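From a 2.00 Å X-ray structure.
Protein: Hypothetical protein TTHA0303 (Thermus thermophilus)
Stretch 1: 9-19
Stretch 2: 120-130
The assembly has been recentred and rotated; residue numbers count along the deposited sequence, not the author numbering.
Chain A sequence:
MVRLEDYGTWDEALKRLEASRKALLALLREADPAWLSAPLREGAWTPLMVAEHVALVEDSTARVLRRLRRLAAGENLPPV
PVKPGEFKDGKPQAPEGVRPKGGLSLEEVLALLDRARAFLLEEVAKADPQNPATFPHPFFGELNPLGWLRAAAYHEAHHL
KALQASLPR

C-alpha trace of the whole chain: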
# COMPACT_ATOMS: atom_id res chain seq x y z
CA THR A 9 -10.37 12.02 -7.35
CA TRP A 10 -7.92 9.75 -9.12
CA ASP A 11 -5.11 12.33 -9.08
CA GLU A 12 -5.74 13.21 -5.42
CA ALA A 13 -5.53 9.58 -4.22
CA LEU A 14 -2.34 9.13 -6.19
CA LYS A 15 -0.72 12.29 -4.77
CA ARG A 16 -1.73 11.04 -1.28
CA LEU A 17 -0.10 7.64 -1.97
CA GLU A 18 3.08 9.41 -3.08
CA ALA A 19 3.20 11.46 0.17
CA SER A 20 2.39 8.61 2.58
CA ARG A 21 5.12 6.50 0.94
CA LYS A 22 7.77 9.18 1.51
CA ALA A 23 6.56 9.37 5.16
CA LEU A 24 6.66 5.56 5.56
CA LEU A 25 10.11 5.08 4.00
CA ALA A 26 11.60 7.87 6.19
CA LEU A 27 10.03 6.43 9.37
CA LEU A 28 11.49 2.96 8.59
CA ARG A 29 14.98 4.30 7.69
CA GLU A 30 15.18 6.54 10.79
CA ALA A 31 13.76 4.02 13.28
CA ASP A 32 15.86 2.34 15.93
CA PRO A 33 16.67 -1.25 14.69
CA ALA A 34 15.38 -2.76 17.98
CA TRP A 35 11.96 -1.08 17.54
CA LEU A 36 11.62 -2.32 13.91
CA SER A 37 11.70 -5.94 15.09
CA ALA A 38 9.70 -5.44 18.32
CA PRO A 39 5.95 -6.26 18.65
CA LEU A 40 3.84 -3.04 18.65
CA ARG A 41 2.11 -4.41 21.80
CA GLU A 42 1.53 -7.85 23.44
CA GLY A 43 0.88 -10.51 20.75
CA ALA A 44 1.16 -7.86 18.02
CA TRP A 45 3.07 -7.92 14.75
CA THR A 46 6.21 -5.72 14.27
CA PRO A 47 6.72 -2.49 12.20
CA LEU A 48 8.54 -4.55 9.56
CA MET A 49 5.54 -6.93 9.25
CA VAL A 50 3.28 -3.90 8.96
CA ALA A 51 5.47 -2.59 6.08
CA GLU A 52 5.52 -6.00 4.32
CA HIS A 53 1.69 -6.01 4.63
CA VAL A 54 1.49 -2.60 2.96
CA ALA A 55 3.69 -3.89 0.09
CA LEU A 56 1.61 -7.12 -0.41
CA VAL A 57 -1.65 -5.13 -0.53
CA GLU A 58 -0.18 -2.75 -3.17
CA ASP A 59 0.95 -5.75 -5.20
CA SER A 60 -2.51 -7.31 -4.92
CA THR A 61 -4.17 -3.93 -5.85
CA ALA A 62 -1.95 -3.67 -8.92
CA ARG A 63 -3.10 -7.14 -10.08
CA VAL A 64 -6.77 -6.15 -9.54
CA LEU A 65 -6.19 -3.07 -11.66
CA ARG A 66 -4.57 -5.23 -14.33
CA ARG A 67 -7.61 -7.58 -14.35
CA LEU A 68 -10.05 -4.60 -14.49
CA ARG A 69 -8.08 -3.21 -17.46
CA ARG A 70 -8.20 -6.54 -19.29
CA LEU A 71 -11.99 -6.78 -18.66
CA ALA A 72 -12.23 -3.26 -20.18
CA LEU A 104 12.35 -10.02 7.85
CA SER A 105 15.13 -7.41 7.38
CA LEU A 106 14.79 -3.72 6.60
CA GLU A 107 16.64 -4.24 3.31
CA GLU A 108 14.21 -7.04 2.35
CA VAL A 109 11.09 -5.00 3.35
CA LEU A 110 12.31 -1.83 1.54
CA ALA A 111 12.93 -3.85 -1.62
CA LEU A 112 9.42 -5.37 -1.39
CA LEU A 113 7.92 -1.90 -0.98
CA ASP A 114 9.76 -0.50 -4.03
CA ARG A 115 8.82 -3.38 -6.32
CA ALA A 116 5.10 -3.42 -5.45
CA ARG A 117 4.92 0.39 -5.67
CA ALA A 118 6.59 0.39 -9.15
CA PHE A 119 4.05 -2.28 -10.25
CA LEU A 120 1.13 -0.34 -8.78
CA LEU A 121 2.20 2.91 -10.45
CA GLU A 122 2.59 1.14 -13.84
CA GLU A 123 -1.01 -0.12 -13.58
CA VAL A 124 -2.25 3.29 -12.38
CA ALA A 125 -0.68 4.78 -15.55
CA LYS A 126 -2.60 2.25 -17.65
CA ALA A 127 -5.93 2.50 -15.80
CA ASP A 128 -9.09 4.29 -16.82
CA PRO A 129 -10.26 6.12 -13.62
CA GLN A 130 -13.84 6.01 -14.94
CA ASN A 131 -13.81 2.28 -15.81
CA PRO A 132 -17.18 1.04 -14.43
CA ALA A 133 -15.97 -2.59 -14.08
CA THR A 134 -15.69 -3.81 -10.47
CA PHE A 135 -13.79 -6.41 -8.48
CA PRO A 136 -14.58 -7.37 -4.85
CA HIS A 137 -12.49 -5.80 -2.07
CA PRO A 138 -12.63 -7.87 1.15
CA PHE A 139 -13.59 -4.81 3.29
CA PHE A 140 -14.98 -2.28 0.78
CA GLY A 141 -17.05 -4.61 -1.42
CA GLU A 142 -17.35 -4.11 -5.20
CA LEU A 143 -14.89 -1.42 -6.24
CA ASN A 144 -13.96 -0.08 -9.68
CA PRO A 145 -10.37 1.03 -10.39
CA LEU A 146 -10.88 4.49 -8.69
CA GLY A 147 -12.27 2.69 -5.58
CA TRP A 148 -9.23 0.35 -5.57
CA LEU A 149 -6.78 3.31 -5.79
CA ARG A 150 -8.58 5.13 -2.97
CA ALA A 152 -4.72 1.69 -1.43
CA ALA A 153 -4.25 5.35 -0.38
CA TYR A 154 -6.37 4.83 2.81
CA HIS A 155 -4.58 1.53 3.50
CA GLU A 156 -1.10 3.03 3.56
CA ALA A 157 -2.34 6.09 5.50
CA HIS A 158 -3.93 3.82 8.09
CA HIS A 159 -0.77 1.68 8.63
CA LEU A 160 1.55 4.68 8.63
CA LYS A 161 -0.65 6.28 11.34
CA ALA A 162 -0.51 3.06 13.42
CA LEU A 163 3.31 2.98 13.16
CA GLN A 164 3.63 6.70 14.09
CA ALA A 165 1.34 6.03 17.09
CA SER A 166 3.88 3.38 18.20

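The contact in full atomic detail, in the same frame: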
# COMPACT_ATOMS: atom_id res chain seq x y z
N THR A 9 -10.50 12.30 -5.89
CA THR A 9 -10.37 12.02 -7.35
C THR A 9 -9.17 11.12 -7.56
O THR A 9 -8.36 10.88 -6.64
CB THR A 9 -10.19 13.31 -8.23
OG1 THR A 9 -8.91 13.91 -7.95
CG2 THR A 9 -11.30 14.32 -8.03
N TRP A 10 -9.03 10.63 -8.78
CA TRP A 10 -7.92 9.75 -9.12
C TRP A 10 -6.56 10.39 -8.82
O TRP A 10 -5.69 9.77 -8.19
CB TRP A 10 -8.02 9.44 -10.59
CG TRP A 10 -7.03 8.51 -11.10
CD1 TRP A 10 -5.87 8.81 -11.75
CD2 TRP A 10 -7.12 7.08 -11.05
NE1 TRP A 10 -5.23 7.65 -12.12
CE2 TRP A 10 -5.98 6.57 -11.70
CE3 TRP A 10 -8.07 6.18 -10.55
CZ2 TRP A 10 -5.76 5.20 -11.85
CZ3 TRP A 10 -7.84 4.81 -10.69
CH2 TRP A 10 -6.71 4.34 -11.34
N ASP A 11 -6.37 11.62 -9.27
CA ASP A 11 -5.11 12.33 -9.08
C ASP A 11 -4.82 12.64 -7.62
O ASP A 11 -3.65 12.57 -7.19
CB ASP A 11 -5.11 13.64 -9.87
CG ASP A 11 -5.02 13.41 -11.35
OD1 ASP A 11 -4.47 12.36 -11.73
OD2 ASP A 11 -5.49 14.27 -12.14
N GLU A 12 -5.86 12.98 -6.86
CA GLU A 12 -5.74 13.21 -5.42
C GLU A 12 -5.29 11.98 -4.64
O GLU A 12 -4.37 12.09 -3.82
CB GLU A 12 -7.04 13.78 -4.87
CG GLU A 12 -7.26 15.23 -5.33
CD GLU A 12 -8.68 15.73 -5.09
OE1 GLU A 12 -9.55 14.93 -4.69
OE2 GLU A 12 -8.94 16.94 -5.32
N ALA A 13 -5.91 10.82 -4.90
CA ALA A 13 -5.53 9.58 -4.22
C ALA A 13 -4.07 9.24 -4.52
O ALA A 13 -3.33 8.84 -3.62
CB ALA A 13 -6.45 8.43 -4.60
N LEU A 14 -3.69 9.36 -5.77
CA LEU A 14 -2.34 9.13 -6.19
C LEU A 14 -1.34 10.06 -5.52
O LEU A 14 -0.37 9.62 -4.99
CB LEU A 14 -2.26 9.16 -7.69
CG LEU A 14 -0.89 9.01 -8.29
CD1 LEU A 14 -0.34 7.64 -8.08
CD2 LEU A 14 -0.94 9.34 -9.71
N LYS A 15 -1.60 11.36 -5.50
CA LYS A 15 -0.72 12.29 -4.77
C LYS A 15 -0.64 11.96 -3.27
O LYS A 15 0.44 12.06 -2.67
CB LYS A 15 -1.11 13.74 -5.03
CG LYS A 15 -0.65 14.29 -6.41
N ARG A 16 -1.76 11.54 -2.66
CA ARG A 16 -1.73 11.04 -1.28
C ARG A 16 -0.81 9.80 -1.11
O ARG A 16 -0.06 9.71 -0.12
CB ARG A 16 -3.14 10.74 -0.76
CG ARG A 16 -3.94 11.97 -0.34
CD ARG A 16 -5.31 11.56 0.14
NE ARG A 16 -6.21 12.70 0.31
CZ ARG A 16 -6.77 13.07 1.47
NH1 ARG A 16 -7.59 14.12 1.51
NH2 ARG A 16 -6.51 12.38 2.59
N LEU A 17 -0.87 8.87 -2.05
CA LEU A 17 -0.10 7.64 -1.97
C LEU A 17 1.39 7.98 -2.08
O LEU A 17 2.24 7.39 -1.40
CB LEU A 17 -0.50 6.69 -3.11
CG LEU A 17 -1.62 5.71 -2.84
CD1 LEU A 17 -2.15 5.18 -4.16
CD2 LEU A 17 -1.10 4.57 -1.94
N GLU A 18 1.71 8.95 -2.94
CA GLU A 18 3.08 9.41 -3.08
C GLU A 18 3.65 10.02 -1.80
O GLU A 18 4.79 9.67 -1.42
CB GLU A 18 3.22 10.30 -4.34
CG GLU A 18 2.75 9.44 -5.54
CD GLU A 18 2.99 10.03 -6.89
OE1 GLU A 18 2.54 11.18 -7.12
OE2 GLU A 18 3.58 9.32 -7.74
N ALA A 19 2.85 10.84 -1.10
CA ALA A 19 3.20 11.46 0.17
C ALA A 19 3.34 10.47 1.32
O ALA A 19 4.29 10.55 2.10
CB ALA A 19 2.15 12.58 0.54
N LEU A 120 2.35 -1.12 -8.94
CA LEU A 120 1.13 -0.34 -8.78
C LEU A 120 1.08 0.92 -9.67
O LEU A 120 0.05 1.19 -10.32
CB LEU A 120 0.91 0.03 -7.32
CG LEU A 120 -0.35 0.85 -7.00
CD1 LEU A 120 -1.64 0.13 -7.48
CD2 LEU A 120 -0.39 1.14 -5.51
N LEU A 121 2.17 1.69 -9.70
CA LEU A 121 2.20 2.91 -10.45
C LEU A 121 2.08 2.64 -11.98
O LEU A 121 1.51 3.45 -12.72
CB LEU A 121 3.47 3.71 -10.14
CG LEU A 121 3.60 4.45 -8.80
CD1 LEU A 121 4.97 5.15 -8.68
CD2 LEU A 121 2.49 5.44 -8.51
N GLU A 122 2.69 1.54 -12.44
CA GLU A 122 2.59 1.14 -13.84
C GLU A 122 1.12 0.88 -14.20
O GLU A 122 0.65 1.28 -15.26
CB GLU A 122 3.47 -0.08 -14.15
N GLU A 123 0.40 0.20 -13.31
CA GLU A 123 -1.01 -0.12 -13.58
C GLU A 123 -1.91 1.11 -13.45
O GLU A 123 -2.91 1.26 -14.16
CB GLU A 123 -1.49 -1.26 -12.66
CG GLU A 123 -1.07 -2.67 -13.15
CD GLU A 123 -1.57 -2.99 -14.56
OE1 GLU A 123 -2.73 -2.60 -14.93
OE2 GLU A 123 -0.79 -3.62 -15.32
N VAL A 124 -1.57 1.98 -12.50
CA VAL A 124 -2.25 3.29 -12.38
C VAL A 124 -2.12 4.06 -13.70
O VAL A 124 -3.11 4.64 -14.16
CB VAL A 124 -1.70 4.12 -11.18
CG1 VAL A 124 -2.30 5.55 -11.17
CG2 VAL A 124 -1.95 3.40 -9.88
N ALA A 125 -0.93 4.08 -14.29
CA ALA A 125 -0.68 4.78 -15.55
C ALA A 125 -1.52 4.22 -16.68
O ALA A 125 -1.88 4.95 -17.58
CB ALA A 125 0.77 4.75 -15.93
N LYS A 126 -1.81 2.92 -16.63
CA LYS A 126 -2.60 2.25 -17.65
C LYS A 126 -4.10 2.20 -17.38
O LYS A 126 -4.85 1.75 -18.23
CB LYS A 126 -2.08 0.82 -17.85
CG LYS A 126 -0.66 0.76 -18.37
CD LYS A 126 -0.12 -0.63 -18.28
CE LYS A 126 1.11 -0.76 -19.14
NZ LYS A 126 1.60 -2.14 -19.05
N ALA A 127 -4.54 2.65 -16.21
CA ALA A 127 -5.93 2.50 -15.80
C ALA A 127 -6.79 3.58 -16.38
O ALA A 127 -6.30 4.66 -16.72
CB ALA A 127 -6.08 2.48 -14.29
N ASP A 128 -8.08 3.29 -16.48
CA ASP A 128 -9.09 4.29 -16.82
C ASP A 128 -9.84 4.58 -15.50
O ASP A 128 -10.62 3.72 -15.04
CB ASP A 128 -10.02 3.72 -17.89
CG ASP A 128 -11.31 4.50 -18.04
OD1 ASP A 128 -11.47 5.56 -17.40
OD2 ASP A 128 -12.16 4.03 -18.82
N PRO A 129 -9.62 5.77 -14.90
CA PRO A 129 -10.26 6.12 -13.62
C PRO A 129 -11.77 5.90 -13.62
O PRO A 129 -12.34 5.58 -12.58
CB PRO A 129 -9.92 7.60 -13.45
CG PRO A 129 -8.67 7.79 -14.23
CD PRO A 129 -8.75 6.86 -15.39
N GLN A 130 -12.39 6.05 -14.79
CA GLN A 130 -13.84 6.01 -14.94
C GLN A 130 -14.34 4.64 -15.39
O GLN A 130 -15.53 4.48 -15.70
CB GLN A 130 -14.31 7.03 -15.99
CG GLN A 130 -13.37 8.19 -16.26
CD GLN A 130 -13.27 9.17 -15.10
OE1 GLN A 130 -14.22 9.32 -14.33
NE2 GLN A 130 -12.13 9.85 -14.99

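The CB-CG side of a proline ring rests over one face of a tryptophan at the heart of this contact: CG of Pro-129 sits 3.6 Å from the centroid of the five-membered ring of Trp-10, only 13° off the ring normal, a CH-pi contact over one face of the indole. Proline suits the place because its compact, apolar ring can set CG close over the indole face.

Trp-10 does most of the work on its side, with far more of its own surface covered by the other stretch than any other residue here. It stands in the first turn of its helix with CA-to-CB pointing toward the other stretch, and a t rotamer at chi1 carries the indole across. The six-membered ring reaches Val-124 of the opposing helix and Ala-127 in the chain that follows: Trp-10 CZ2 lies 3.5 Å from Val-124 CG1, and Trp-10 CH2 lies 3.5 Å from Ala-127 CB. The methyl of Ala-127 fills this position with little bulk.

The helices run nearly antiparallel, at 167°, with axes no closer than 12.4 Å. At this spacing the contacts are made by side chains. One helical turn after Trp-10, Leu-14 repeats both the inward direction and the t rotamer, bringing its CD1 to 3.6 Å from CD2 of Leu-121. The same Leu-14 CD1 lies 4.2 Å from Val-124 CG1, so the valine methyl touches both Trp-10 and Leu-14. CA-to-CB of Leu-121 points sideways, yet its branched end comes nearer; leucine offers apolar methyls at the end of a flexible arm, so Leu-14 and Leu-121 can meet methyl to methyl.

No hydrogen bond crosses the interface; the 405 Å² buried between the stretches is held by apolar packing. Some polar groups serve local structure instead: Thr-9 N donates to Glu-12 OE1 at 3.0 Å, at the start of the tryptophan's helix, and Gln-130 N donates to Asp-128 OD1 at 2.8 Å, bracing the turn that carries Pro-129.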